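Local structure of glycosyltransferase (3WAD) at residues 20-23 against 24-27; 37-40 against 41-45; 105-108 against 109-113; 159-162 against 163-166; 351-355 against 356-360. The protein belongs to the GT-B glycosyltransferases, whose fold pairs two Rossmann-like domains, each a parallel sheet flanked by helices. All blocks are in the same frame, centred on the assembly; numbering follows the deposited sequence.

Interaction 1 (20-23 against 24-27)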
loop_
_atom_site.group_PDB
_atom_site.type_symbol
_atom_site.label_atom_id
_atom_site.label_comp_id
_atom_site.label_asym_id
_atom_site.label_seq_id
_atom_site.Cartn_x
_atom_site.Cartn_y
_atom_site.Cartn_z
ATOM N N LEU B 20 1.012 -4.462 7.566
ATOM C CA LEU B 20 2.259 -4.228 8.379
ATOM C C LEU B 20 3.431 -3.629 7.536
ATOM O O LEU B 20 4.058 -2.651 7.947
ATOM C CB LEU B 20 2.711 -5.524 9.070
ATOM C CG LEU B 20 3.963 -5.284 9.938
ATOM C CD1 LEU B 20 3.673 -4.265 11.030
ATOM C CD2 LEU B 20 4.579 -6.485 10.497
ATOM N N ALA B 21 3.727 -4.192 6.376
ATOM C CA ALA B 21 4.566 -3.492 5.409
ATOM C C ALA B 21 4.242 -2.043 5.201
ATOM O O ALA B 21 5.157 -1.169 5.277
ATOM C CB ALA B 21 4.653 -4.224 4.077
ATOM N N TRP B 22 2.996 -1.747 4.878
ATOM C CA TRP B 22 2.648 -0.363 4.677
ATOM C C TRP B 22 2.720 0.557 5.928
ATOM O O TRP B 22 3.088 1.735 5.772
ATOM C CB TRP B 22 1.265 -0.232 4.059
ATOM C CG TRP B 22 1.350 -0.122 2.534
ATOM C CD1 TRP B 22 1.010 -1.096 1.602
ATOM C CD2 TRP B 22 1.830 1.003 1.771
ATOM N NE1 TRP B 22 1.228 -0.620 0.319
ATOM C CE2 TRP B 22 1.768 0.635 0.386
ATOM C CE3 TRP B 22 2.311 2.285 2.117
ATOM C CZ2 TRP B 22 2.106 1.522 -0.656
ATOM C CZ3 TRP B 22 2.669 3.177 1.071
ATOM C CH2 TRP B 22 2.545 2.784 -0.308
ATOM N N ALA B 23 2.347 0.042 7.108
ATOM C CA ALA B 23 2.540 0.773 8.413
ATOM C C ALA B 23 4.022 1.115 8.591
ATOM O O ALA B 23 4.347 2.274 8.841
ATOM C CB ALA B 23 2.009 -0.018 9.617
ATOM N N LEU B 24 4.902 0.161 8.377
ATOM C CA LEU B 24 6.335 0.420 8.405
ATOM C C LEU B 24 6.783 1.453 7.343
ATOM O O LEU B 24 7.644 2.353 7.612
ATOM C CB LEU B 24 7.093 -0.867 8.218
ATOM C CG LEU B 24 7.074 -1.851 9.419
ATOM C CD1 LEU B 24 7.535 -3.233 8.888
ATOM C CD2 LEU B 24 8.077 -1.376 10.606
ATOM N N THR B 25 6.208 1.346 6.139
ATOM C CA THR B 25 6.536 2.312 5.078
ATOM C C THR B 25 6.125 3.753 5.454
ATOM O O THR B 25 6.901 4.681 5.268
ATOM C CB THR B 25 5.907 1.846 3.746
ATOM O OG1 THR B 25 6.449 0.535 3.437
ATOM C CG2 THR B 25 6.255 2.798 2.589
ATOM N N THR B 26 4.943 3.945 6.006
ATOM C CA THR B 26 4.463 5.306 6.180
ATOM C C THR B 26 5.024 5.959 7.464
ATOM O O THR B 26 4.898 7.175 7.655
ATOM C CB THR B 26 2.940 5.395 6.121
ATOM O OG1 THR B 26 2.350 4.517 7.111
ATOM C CG2 THR B 26 2.454 5.017 4.600
ATOM N N ALA B 27 5.574 5.131 8.329
ATOM C CA ALA B 27 6.377 5.615 9.456
ATOM C C ALA B 27 7.805 5.981 9.010
ATOM O O ALA B 27 8.507 6.629 9.776
ATOM C CB ALA B 27 6.370 4.606 10.570
HETATM O O HOH W 1 0.452 2.972 6.346
#
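Thr25 leans back on the preceding turn, where Trp22 and Ala21 receive it. Its CB sits 3.5 Å from Ala21 O and equally far from Trp22 O, so the branch point lies against the carbonyl ends of that turn. From there the two tips part. OG1 lies beside its own backbone N and opposite the carbonyl carbon (chi1 -59°), and this turns the hydroxyl back down the helix to donate to Ala21 O at 2.8 Å. The hydroxyl reaches that oxygen from above the carbonyl plane, while Thr25 N gives the regular helical bond to the same atom; two bonds from one residue thus grip Ala21 O. The methyl CG2, anti to the backbone N, turns to the six-membered end of the Trp22 indole and meets it obliquely, 3.9 Å from CZ3. Thr26 supplies a second methyl, whose CG2 lies 3.7 Å from Trp22 CE3, at the ring edge and near its plane. Thr26 OG1 is also joined by a water at 2.6 Å, which donates weakly to Trp22 O. Away from this side, Leu24 CD1 packs 4.3 Å from Leu20 CG. In helix 18-27, Ala21 and Leu24 press on strands 2-6 and 30-35, and Leu20 and Ala23 on helix 402-415. Trp22 NE1 bonds Ser46 O, and the indole stacks on Trp22 of the second subunit, placing this turn at the dimer interface.

Interaction 2 (37-40 against 41-45)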
loop_
_atom_site.group_PDB
_atom_site.type_symbol
_atom_site.label_atom_id
_atom_site.label_comp_id
_atom_site.label_asym_id
_atom_site.label_seq_id
_atom_site.Cartn_x
_atom_site.Cartn_y
_atom_site.Cartn_z
ATOM N N PRO B 37 9.777 -15.227 -7.767
ATOM C CA PRO B 37 9.411 -14.349 -8.907
ATOM C C PRO B 37 7.925 -14.367 -9.216
ATOM O O PRO B 37 7.348 -13.296 -9.543
ATOM C CB PRO B 37 10.241 -14.911 -10.071
ATOM C CG PRO B 37 11.439 -15.578 -9.419
ATOM C CD PRO B 37 10.978 -16.039 -8.042
ATOM N N ASP B 38 7.276 -15.530 -9.050
ATOM C CA ASP B 38 5.856 -15.613 -9.296
ATOM C C ASP B 38 4.993 -14.852 -8.296
ATOM O O ASP B 38 3.785 -14.771 -8.479
ATOM C CB ASP B 38 5.336 -17.089 -9.479
ATOM C CG ASP B 38 5.738 -18.027 -8.360
ATOM O OD1 ASP B 38 6.815 -17.886 -7.729
ATOM O OD2 ASP B 38 4.949 -18.950 -8.099
ATOM N N ASN B 39 5.575 -14.296 -7.233
ATOM C CA ASN B 39 4.738 -13.502 -6.331
ATOM C C ASN B 39 4.946 -12.017 -6.644
ATOM O O ASN B 39 4.333 -11.199 -6.023
ATOM C CB ASN B 39 5.077 -13.758 -4.832
ATOM C CG ASN B 39 3.886 -13.534 -3.893
ATOM O OD1 ASN B 39 2.747 -13.531 -4.300
ATOM N ND2 ASN B 39 4.178 -13.395 -2.598
ATOM N N VAL B 40 5.765 -11.671 -7.630
ATOM C CA VAL B 40 6.051 -10.261 -7.867
ATOM C C VAL B 40 4.834 -9.443 -8.278
ATOM O O VAL B 40 4.568 -8.343 -7.789
ATOM C CB VAL B 40 7.250 -10.085 -8.828
ATOM C CG1 VAL B 40 7.249 -8.631 -9.483
ATOM C CG2 VAL B 40 8.605 -10.388 -8.068
ATOM N N GLN B 41 4.012 -9.983 -9.143
ATOM C CA GLN B 41 2.884 -9.218 -9.527
ATOM C C GLN B 41 1.964 -8.880 -8.329
ATOM O O GLN B 41 1.353 -7.746 -8.277
ATOM C CB GLN B 41 2.080 -9.992 -10.598
ATOM C CG GLN B 41 0.821 -9.203 -11.042
ATOM C CD GLN B 41 1.212 -7.918 -11.694
ATOM O OE1 GLN B 41 2.062 -7.920 -12.563
ATOM N NE2 GLN B 41 0.618 -6.791 -11.259
ATOM N N ALA B 42 1.732 -9.871 -7.471
ATOM C CA ALA B 42 0.914 -9.679 -6.279
ATOM C C ALA B 42 1.562 -8.592 -5.362
ATOM O O ALA B 42 0.844 -7.811 -4.743
ATOM C CB ALA B 42 0.745 -10.986 -5.481
ATOM N N ILE B 43 2.897 -8.585 -5.250
ATOM C CA ILE B 43 3.513 -7.595 -4.367
ATOM C C ILE B 43 3.283 -6.224 -4.983
ATOM O O ILE B 43 2.942 -5.264 -4.290
ATOM C CB ILE B 43 5.029 -7.844 -4.179
ATOM C CG1 ILE B 43 5.285 -9.149 -3.391
ATOM C CG2 ILE B 43 5.625 -6.641 -3.424
ATOM C CD1 ILE B 43 6.618 -9.815 -3.591
ATOM N N SER B 44 3.466 -6.129 -6.303
ATOM C CA SER B 44 3.082 -4.891 -7.006
ATOM C C SER B 44 1.682 -4.421 -6.862
ATOM O O SER B 44 1.453 -3.203 -6.681
ATOM C CB SER B 44 3.429 -4.977 -8.499
ATOM O OG SER B 44 4.812 -4.873 -8.572
ATOM N N ASP B 45 0.735 -5.338 -6.942
ATOM C CA ASP B 45 -0.669 -4.997 -6.853
ATOM C C ASP B 45 -1.016 -4.549 -5.439
ATOM O O ASP B 45 -2.141 -4.125 -5.206
ATOM C CB ASP B 45 -1.570 -6.184 -7.147
ATOM C CG ASP B 45 -1.523 -6.645 -8.631
ATOM O OD1 ASP B 45 -1.103 -5.854 -9.500
ATOM O OD2 ASP B 45 -1.956 -7.811 -8.866
HETATM O O HOH W 2 4.513 -12.451 -10.659
HETATM O O HOH W 3 1.950 -12.597 -8.368
#
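Ile43 and Ser44 reach back to the carbonyls of Asn39 and Val40, opening the short helix 40-44. Two backbone hydrogen bonds cross the contact: Ile43 N to Asn39 O at 3.1 Å, and Ser44 N to Val40 O at 2.9 Å, the latter almost perfectly straight at 179°. Waters continue the pattern on the flank that carries Gln41, at the start of the helix. One takes the N-H of Gln41 at 2.9 Å and donates to Pro37 O; a second accepts from Ala42 N at 2.9 Å and donates to Asp38 O. Each water stands between an amide of the first turn and the carbonyl four residues before it, in place of a direct bond. A side-chain bond runs along the same flank. Gln41, bent at chi2 (63°), sends NE2 to Asp45 OD1 at 2.6 Å; the acceptor lies in the amide plane, yet the donor stands above the carboxylate plane. Van der Waals contacts fill the inner side, where Asn39 OD1 touches Ala42 CB at 3.4 Å and Ile43 CD1 lies 3.6 Å from Asn39 O. Asn39 ND2 bonds Ser35 OG, tying the turn to strand 30-35. In the N-terminal Rossmann-like domain the helix follows that strand and precedes strand 49-52; Ile43 faces both, Ala42 packs on helix 11-16, and Val40 and Ser44 meet Val234 and Pro232 of the second subunit.

Interaction 3 (105-108 against 109-113)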
loop_
_atom_site.group_PDB
_atom_site.type_symbol
_atom_site.label_atom_id
_atom_site.label_comp_id
_atom_site.label_asym_id
_atom_site.label_seq_id
_atom_site.Cartn_x
_atom_site.Cartn_y
_atom_site.Cartn_z
ATOM N N TYR B 105 11.144 -27.220 0.415
ATOM C CA TYR B 105 10.611 -27.069 -0.938
ATOM C C TYR B 105 10.060 -25.641 -1.190
ATOM O O TYR B 105 10.235 -25.093 -2.267
ATOM C CB TYR B 105 9.463 -28.078 -1.118
ATOM C CG TYR B 105 8.897 -28.090 -2.497
ATOM C CD1 TYR B 105 9.341 -29.026 -3.447
ATOM C CD2 TYR B 105 7.897 -27.197 -2.847
ATOM C CE1 TYR B 105 8.795 -29.052 -4.739
ATOM C CE2 TYR B 105 7.363 -27.188 -4.142
ATOM C CZ TYR B 105 7.820 -28.114 -5.064
ATOM O OH TYR B 105 7.261 -28.136 -6.284
ATOM N N MET B 106 9.365 -25.094 -0.204
ATOM C CA MET B 106 8.727 -23.782 -0.263
ATOM C C MET B 106 9.690 -22.590 -0.130
ATOM O O MET B 106 9.275 -21.460 -0.452
ATOM C CB MET B 106 7.638 -23.652 0.833
ATOM C CG MET B 106 6.400 -24.404 0.445
ATOM S SD MET B 106 5.432 -24.833 1.905
ATOM C CE MET B 106 5.103 -23.216 2.612
ATOM N N ALA B 107 10.908 -22.816 0.391
ATOM C CA ALA B 107 11.974 -21.786 0.473
ATOM C C ALA B 107 13.334 -22.477 0.316
ATOM O O ALA B 107 14.054 -22.754 1.299
ATOM C CB ALA B 107 11.885 -20.943 1.790
ATOM N N ASP B 108 13.607 -22.750 -0.953
ATOM C CA ASP B 108 14.755 -23.318 -1.567
ATOM C C ASP B 108 16.138 -22.964 -1.141
ATOM O O ASP B 108 16.354 -21.888 -0.715
ATOM C CB ASP B 108 14.766 -22.827 -3.098
ATOM C CG ASP B 108 14.423 -23.913 -3.870
ATOM O OD1 ASP B 108 14.299 -24.858 -2.999
ATOM O OD2 ASP B 108 14.155 -23.910 -5.082
ATOM N N SER B 109 17.083 -23.852 -1.428
ATOM C CA SER B 109 18.510 -23.468 -1.292
ATOM C C SER B 109 18.836 -22.281 -2.225
ATOM O O SER B 109 19.628 -21.402 -1.836
ATOM C CB SER B 109 19.416 -24.642 -1.581
ATOM O OG SER B 109 19.384 -24.886 -2.946
ATOM N N THR B 110 18.194 -22.231 -3.413
ATOM C CA THR B 110 18.330 -21.079 -4.323
ATOM C C THR B 110 17.665 -19.828 -3.722
ATOM O O THR B 110 18.287 -18.762 -3.646
ATOM C CB THR B 110 17.780 -21.331 -5.693
ATOM O OG1 THR B 110 18.452 -22.484 -6.281
ATOM C CG2 THR B 110 18.061 -20.042 -6.589
ATOM N N MET B 111 16.412 -19.957 -3.280
ATOM C CA MET B 111 15.709 -18.850 -2.631
ATOM C C MET B 111 16.452 -18.354 -1.417
ATOM O O MET B 111 16.574 -17.140 -1.207
ATOM C CB MET B 111 14.286 -19.300 -2.282
ATOM C CG MET B 111 13.321 -18.229 -2.205
ATOM S SD MET B 111 13.170 -18.012 -0.524
ATOM C CE MET B 111 11.646 -17.129 -0.304
ATOM N N THR B 112 16.917 -19.307 -0.610
ATOM C CA THR B 112 17.643 -19.014 0.593
ATOM C C THR B 112 18.996 -18.334 0.264
ATOM O O THR B 112 19.325 -17.327 0.865
ATOM C CB THR B 112 17.749 -20.289 1.479
ATOM O OG1 THR B 112 16.411 -20.777 1.787
ATOM C CG2 THR B 112 18.489 -20.029 2.801
ATOM N N ALA B 113 19.752 -18.862 -0.683
ATOM C CA ALA B 113 21.030 -18.201 -1.067
ATOM C C ALA B 113 20.778 -16.747 -1.608
ATOM O O ALA B 113 21.403 -15.700 -1.126
ATOM C CB ALA B 113 21.781 -19.117 -2.024
#
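Asp108 O is the acceptor on which Thr112 closes. Thr112 N donates to it at 2.6 Å with an N-H...O angle of 161°, and Thr112 OG1 donates to it at 2.7 Å. The two donors come differently: the amide lies nearly in line with the carbonyl bond, whereas the hydroxyl stands well above the carbonyl plane. With chi1 at -58° the hydroxyl of Thr112 is folded over the preceding turn, and the methyl CG2 takes the place anti to N. Beside this pair Met111 CB rests 3.7 Å from Asp108 CB. Met111 then bends at chi2 and brings its thioether sulfur SD to within 3.9 Å of Ala107 CB, laying the chain back alongside the linker. The contact belongs to a two-residue helix-to-helix junction in the N-terminal domain of the GT-B fold: helix 89-106 stops, Ala107 and Asp108 form the link, and helix 109-122 starts at once. Asp108 takes the N-cap position, although its carboxylate makes no capping bond; what it gives the first turn in hydrogen bonds is its backbone carbonyl. In the next shell Lys187 NZ bonds both Ala107 O and Thr112 OG1, joining the linker to the new helix through one amine. Ala135 of helix 135-141 packs against Ala107, Met111 and Thr112, with Ile138 also on Thr112, while His36 lies against Met111.

Interaction 4 (159-162 against 163-166)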
loop_
_atom_site.group_PDB
_atom_site.type_symbol
_atom_site.label_atom_id
_atom_site.label_comp_id
_atom_site.label_asym_id
_atom_site.label_seq_id
_atom_site.Cartn_x
_atom_site.Cartn_y
_atom_site.Cartn_z
ATOM N N ARG B 159 3.038 -24.285 19.225
ATOM C CA ARG B 159 2.339 -25.249 20.104
ATOM C C ARG B 159 2.941 -26.686 20.052
ATOM O O ARG B 159 3.268 -27.303 21.087
ATOM C CB ARG B 159 0.847 -25.269 19.745
ATOM C CG ARG B 159 0.012 -26.273 20.588
ATOM C CD ARG B 159 -1.439 -26.361 20.076
ATOM N NE ARG B 159 -1.512 -26.908 18.728
ATOM C CZ ARG B 159 -1.474 -28.208 18.409
ATOM N NH1 ARG B 159 -1.367 -29.156 19.363
ATOM N NH2 ARG B 159 -1.572 -28.563 17.116
ATOM N N MET B 160 3.153 -27.223 18.855
ATOM C CA MET B 160 3.780 -28.515 18.775
ATOM C C MET B 160 5.255 -28.407 19.241
ATOM O O MET B 160 5.823 -29.371 19.768
ATOM C CB MET B 160 3.780 -29.036 17.308
ATOM C CG MET B 160 2.380 -29.139 16.677
ATOM S SD MET B 160 1.684 -30.744 17.072
ATOM C CE MET B 160 2.050 -31.567 15.535
ATOM N N ARG B 161 5.914 -27.292 18.916
ATOM C CA ARG B 161 7.350 -27.218 19.229
ATOM C C ARG B 161 7.586 -27.199 20.769
ATOM O O ARG B 161 8.548 -27.788 21.274
ATOM C CB ARG B 161 7.996 -25.979 18.609
ATOM C CG ARG B 161 9.474 -25.894 18.984
ATOM C CD ARG B 161 10.195 -27.033 18.336
ATOM N NE ARG B 161 11.648 -26.833 18.303
ATOM C CZ ARG B 161 12.538 -27.754 17.951
ATOM N NH1 ARG B 161 12.131 -28.939 17.476
ATOM N NH2 ARG B 161 13.864 -27.461 17.970
ATOM N N ASP B 162 6.715 -26.501 21.463
ATOM C CA ASP B 162 6.783 -26.463 22.939
ATOM C C ASP B 162 6.630 -27.848 23.531
ATOM O O ASP B 162 7.472 -28.239 24.377
ATOM C CB ASP B 162 5.773 -25.512 23.502
ATOM C CG ASP B 162 6.172 -24.096 23.296
ATOM O OD1 ASP B 162 7.370 -23.798 22.933
ATOM O OD2 ASP B 162 5.270 -23.264 23.444
ATOM N N HIS B 163 5.616 -28.583 23.070
ATOM C CA HIS B 163 5.388 -29.951 23.512
ATOM C C HIS B 163 6.636 -30.755 23.227
ATOM O O HIS B 163 7.112 -31.454 24.122
ATOM C CB HIS B 163 4.251 -30.657 22.764
ATOM C CG HIS B 163 2.873 -30.328 23.237
ATOM N ND1 HIS B 163 2.352 -30.794 24.427
ATOM C CD2 HIS B 163 1.866 -29.645 22.636
ATOM C CE1 HIS B 163 1.118 -30.348 24.576
ATOM N NE2 HIS B 163 0.794 -29.659 23.496
ATOM N N PHE B 164 7.123 -30.699 21.983
ATOM C CA PHE B 164 8.300 -31.443 21.594
ATOM C C PHE B 164 9.519 -31.143 22.449
ATOM O O PHE B 164 10.304 -32.070 22.784
ATOM C CB PHE B 164 8.683 -31.184 20.137
ATOM C CG PHE B 164 9.761 -32.071 19.631
ATOM C CD1 PHE B 164 9.486 -33.391 19.325
ATOM C CD2 PHE B 164 11.035 -31.596 19.425
ATOM C CE1 PHE B 164 10.439 -34.234 18.776
ATOM C CE2 PHE B 164 12.039 -32.436 18.901
ATOM C CZ PHE B 164 11.740 -33.750 18.581
ATOM N N ASN B 165 9.700 -29.856 22.788
ATOM C CA ASN B 165 10.918 -29.514 23.534
ATOM C C ASN B 165 10.780 -29.970 25.009
ATOM O O ASN B 165 11.765 -30.377 25.582
ATOM C CB ASN B 165 11.270 -28.010 23.501
ATOM C CG ASN B 165 11.688 -27.503 22.129
ATOM O OD1 ASN B 165 12.201 -28.232 21.296
ATOM N ND2 ASN B 165 11.442 -26.217 21.895
ATOM N N ARG B 166 9.591 -29.814 25.607
ATOM C CA ARG B 166 9.275 -30.417 26.926
ATOM C C ARG B 166 9.546 -31.945 26.870
ATOM O O ARG B 166 10.372 -32.471 27.625
ATOM C CB ARG B 166 7.831 -30.116 27.356
ATOM C CG ARG B 166 7.435 -30.930 28.646
ATOM C CD ARG B 166 6.006 -30.694 29.202
ATOM N NE ARG B 166 4.999 -31.457 28.453
ATOM C CZ ARG B 166 4.278 -30.972 27.437
ATOM N NH1 ARG B 166 4.416 -29.706 27.030
ATOM N NH2 ARG B 166 3.409 -31.755 26.823
HETATM O O HOH W 4 -1.816 -28.904 22.186
HETATM O O HOH W 5 9.767 -24.898 23.606
#
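Asn165 sets its amide oxygen squarely on the guanidinium of the buried Arg161, the dense part of the contact. OD1 lies 3.3 Å above the plane, over its centre, with the two flat groups steeply turned (73°); this is face packing and not a hydrogen bond. The buried Phe164 ring is nearly parallel to the guanidinium (13° apart), but Arg161 NH1 meets it obliquely, neither over its face nor at its edge, 3.5 Å from CD2. Arg161 is bent at chi2 (67°), which carries the guanidinium forward along the helix to both. Arg161 NH2 forms salt bridges to Glu197 and Asp178, and Asn165 ND2 bonds Glu197; a water joins Asn165 ND2 to Asp162 OD1. The other flank is more exposed, Arg166 fully and His163 partly. A second water links Arg159 NH1 at 2.9 Å to His163 NE2 at 3.0 Å, Arg159 NH2 bonds Gln156 OE1, and Arg166 NH2 donates to His163 ND1 at 2.8 Å in the imidazole plane. Within helix 156-168, Phe164 stacks on Trp89 and meets Phe96 edge-to-face, so that face lies on helix 89-106, while Asp162 OD2 bonds Glu218 N.

Interaction 5 (351-355 against 356-360)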
loop_
_atom_site.group_PDB
_atom_site.type_symbol
_atom_site.label_atom_id
_atom_site.label_comp_id
_atom_site.label_asym_id
_atom_site.label_seq_id
_atom_site.Cartn_x
_atom_site.Cartn_y
_atom_site.Cartn_z
ATOM N N GLU B 351 -14.581 -23.209 17.166
ATOM C CA GLU B 351 -15.161 -23.548 18.479
ATOM C C GLU B 351 -14.990 -22.421 19.446
ATOM O O GLU B 351 -15.901 -22.160 20.218
ATOM C CB GLU B 351 -14.487 -24.778 19.010
ATOM C CG GLU B 351 -15.322 -25.666 19.846
ATOM C CD GLU B 351 -14.679 -27.043 19.742
ATOM O OE1 GLU B 351 -14.042 -27.244 18.658
ATOM O OE2 GLU B 351 -14.742 -27.871 20.703
ATOM N N ARG B 352 -13.843 -21.715 19.382
ATOM C CA ARG B 352 -13.632 -20.516 20.214
ATOM C C ARG B 352 -14.719 -19.442 19.995
ATOM O O ARG B 352 -15.265 -18.918 20.936
ATOM C CB ARG B 352 -12.203 -19.976 20.021
ATOM C CG ARG B 352 -11.226 -20.326 21.189
ATOM C CD ARG B 352 -10.750 -21.741 21.170
ATOM N NE ARG B 352 -11.659 -22.679 21.861
ATOM C CZ ARG B 352 -11.711 -23.986 21.609
ATOM N NH1 ARG B 352 -10.906 -24.521 20.714
ATOM N NH2 ARG B 352 -12.554 -24.765 22.263
ATOM N N PHE B 353 -15.057 -19.148 18.741
ATOM C CA PHE B 353 -16.110 -18.197 18.434
ATOM C C PHE B 353 -17.472 -18.719 18.929
ATOM O O PHE B 353 -18.275 -17.941 19.452
ATOM C CB PHE B 353 -16.233 -17.998 16.930
ATOM C CG PHE B 353 -15.217 -17.045 16.320
ATOM C CD1 PHE B 353 -14.301 -17.518 15.371
ATOM C CD2 PHE B 353 -15.237 -15.685 16.629
ATOM C CE1 PHE B 353 -13.366 -16.662 14.789
ATOM C CE2 PHE B 353 -14.290 -14.769 16.040
ATOM C CZ PHE B 353 -13.374 -15.259 15.122
ATOM N N ALA B 354 -17.703 -20.022 18.738
ATOM C CA ALA B 354 -18.993 -20.635 19.123
ATOM C C ALA B 354 -19.186 -20.477 20.644
ATOM O O ALA B 354 -20.266 -20.063 21.073
ATOM C CB ALA B 354 -19.093 -22.094 18.670
ATOM N N GLU B 355 -18.102 -20.661 21.420
ATOM C CA GLU B 355 -18.167 -20.564 22.881
ATOM C C GLU B 355 -18.473 -19.173 23.394
ATOM O O GLU B 355 -18.917 -19.030 24.497
ATOM C CB GLU B 355 -16.876 -21.024 23.549
ATOM C CG GLU B 355 -16.583 -22.462 23.388
ATOM C CD GLU B 355 -15.177 -22.747 23.837
ATOM O OE1 GLU B 355 -14.410 -21.779 24.060
ATOM O OE2 GLU B 355 -14.858 -23.932 23.989
ATOM N N ARG B 356 -18.200 -18.153 22.599
ATOM C CA ARG B 356 -18.444 -16.782 22.987
ATOM C C ARG B 356 -19.841 -16.338 22.498
ATOM O O ARG B 356 -20.321 -15.227 22.760
ATOM C CB ARG B 356 -17.285 -15.919 22.462
ATOM C CG ARG B 356 -15.942 -16.277 23.152
ATOM C CD ARG B 356 -14.981 -15.102 23.276
ATOM N NE ARG B 356 -15.620 -13.861 23.745
ATOM C CZ ARG B 356 -15.004 -12.681 23.862
ATOM N NH1 ARG B 356 -13.731 -12.590 23.575
ATOM N NH2 ARG B 356 -15.647 -11.582 24.289
ATOM N N GLY B 357 -20.521 -17.236 21.806
ATOM C CA GLY B 357 -21.856 -16.959 21.356
ATOM C C GLY B 357 -21.894 -16.178 20.086
ATOM O O GLY B 357 -22.964 -15.693 19.724
ATOM N N ALA B 358 -20.742 -16.054 19.404
ATOM C CA ALA B 358 -20.565 -15.184 18.213
ATOM C C ALA B 358 -20.756 -15.923 16.898
ATOM O O ALA B 358 -20.873 -15.302 15.847
ATOM C CB ALA B 358 -19.164 -14.502 18.208
ATOM N N ALA B 359 -20.852 -17.241 16.967
ATOM C CA ALA B 359 -20.897 -18.044 15.780
ATOM C C ALA B 359 -21.694 -19.353 16.008
ATOM O O ALA B 359 -21.821 -19.809 17.135
ATOM C CB ALA B 359 -19.483 -18.379 15.397
ATOM N N LEU B 360 -22.161 -19.964 14.924
ATOM C CA LEU B 360 -22.672 -21.309 14.954
ATOM C C LEU B 360 -21.807 -22.127 14.010
ATOM O O LEU B 360 -21.334 -21.599 13.053
ATOM C CB LEU B 360 -24.140 -21.331 14.510
ATOM C CG LEU B 360 -25.108 -20.765 15.534
ATOM C CD1 LEU B 360 -26.483 -20.797 14.933
ATOM C CD2 LEU B 360 -25.020 -21.569 16.859
HETATM O O HOH W 6 -22.289 -20.564 19.681
#
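A Schellman motif ends helix 346-355 and turns the chain into strand 359-361, the closing half of a beta-alpha-beta unit in the C-terminal Rossmann-like domain. Its two defining bonds are Ala358 N to Phe353 O at 3.1 Å and Gly357 N to Ala354 O at 2.9 Å. Gly357 has a positive phi (83°), a backbone shape that suits a residue without a side chain. Phe353 O takes a second donor, Arg356 N, at 3.2 Å; one amide comes from each side of the carbonyl plane, Arg356 N far out of it and Ala358 N only tilted. Between helix and strand the apolar seam is short, with Phe353 CB against Ala359 CB at 3.6 Å and the ring's CD2 more distantly beside Ala358 CB. Phe353 and Ala359 both continue onto Gln336 and Ile338 of strand 336-338, so helix and strand share one neighbour. Ala359 N is buried here without a partner in the model. On the outer side Arg352 NH2 makes a salt bridge to Glu355 OE2 at 3.0 Å, met from above the carboxylate plane. Arg356 turns away to pair with Glu395 and to lie against Trp212. A water donates to both Ala354 O and Ala359 O, and beside it Ala354 CA points its hydrogen at Ala359 O across 3.6 Å, with an angle of 159° at the hydrogen.

How the interactions relate
Interactions 1 to 4 belong to the N-terminal half of the GT-B fold and interaction 5 to the C-terminal half. Interactions 1 and 2 have centres about 18 Å apart, and their nearest atoms are about 7 Å apart. Both reach the second subunit, and they sit on consecutive helices joined through strand 30-35; Ser46 is a shared neighbour, bonded to Trp22 of one and to Ala42 of the other. Interaction 3 lies about 17 Å, centre to centre, from interaction 2. Interactions 3 and 4 are linked by helix 89-106, which ends at the first and packs on the second. Interaction 5 comes closest to interaction 4, about 10 Å between nearest atoms.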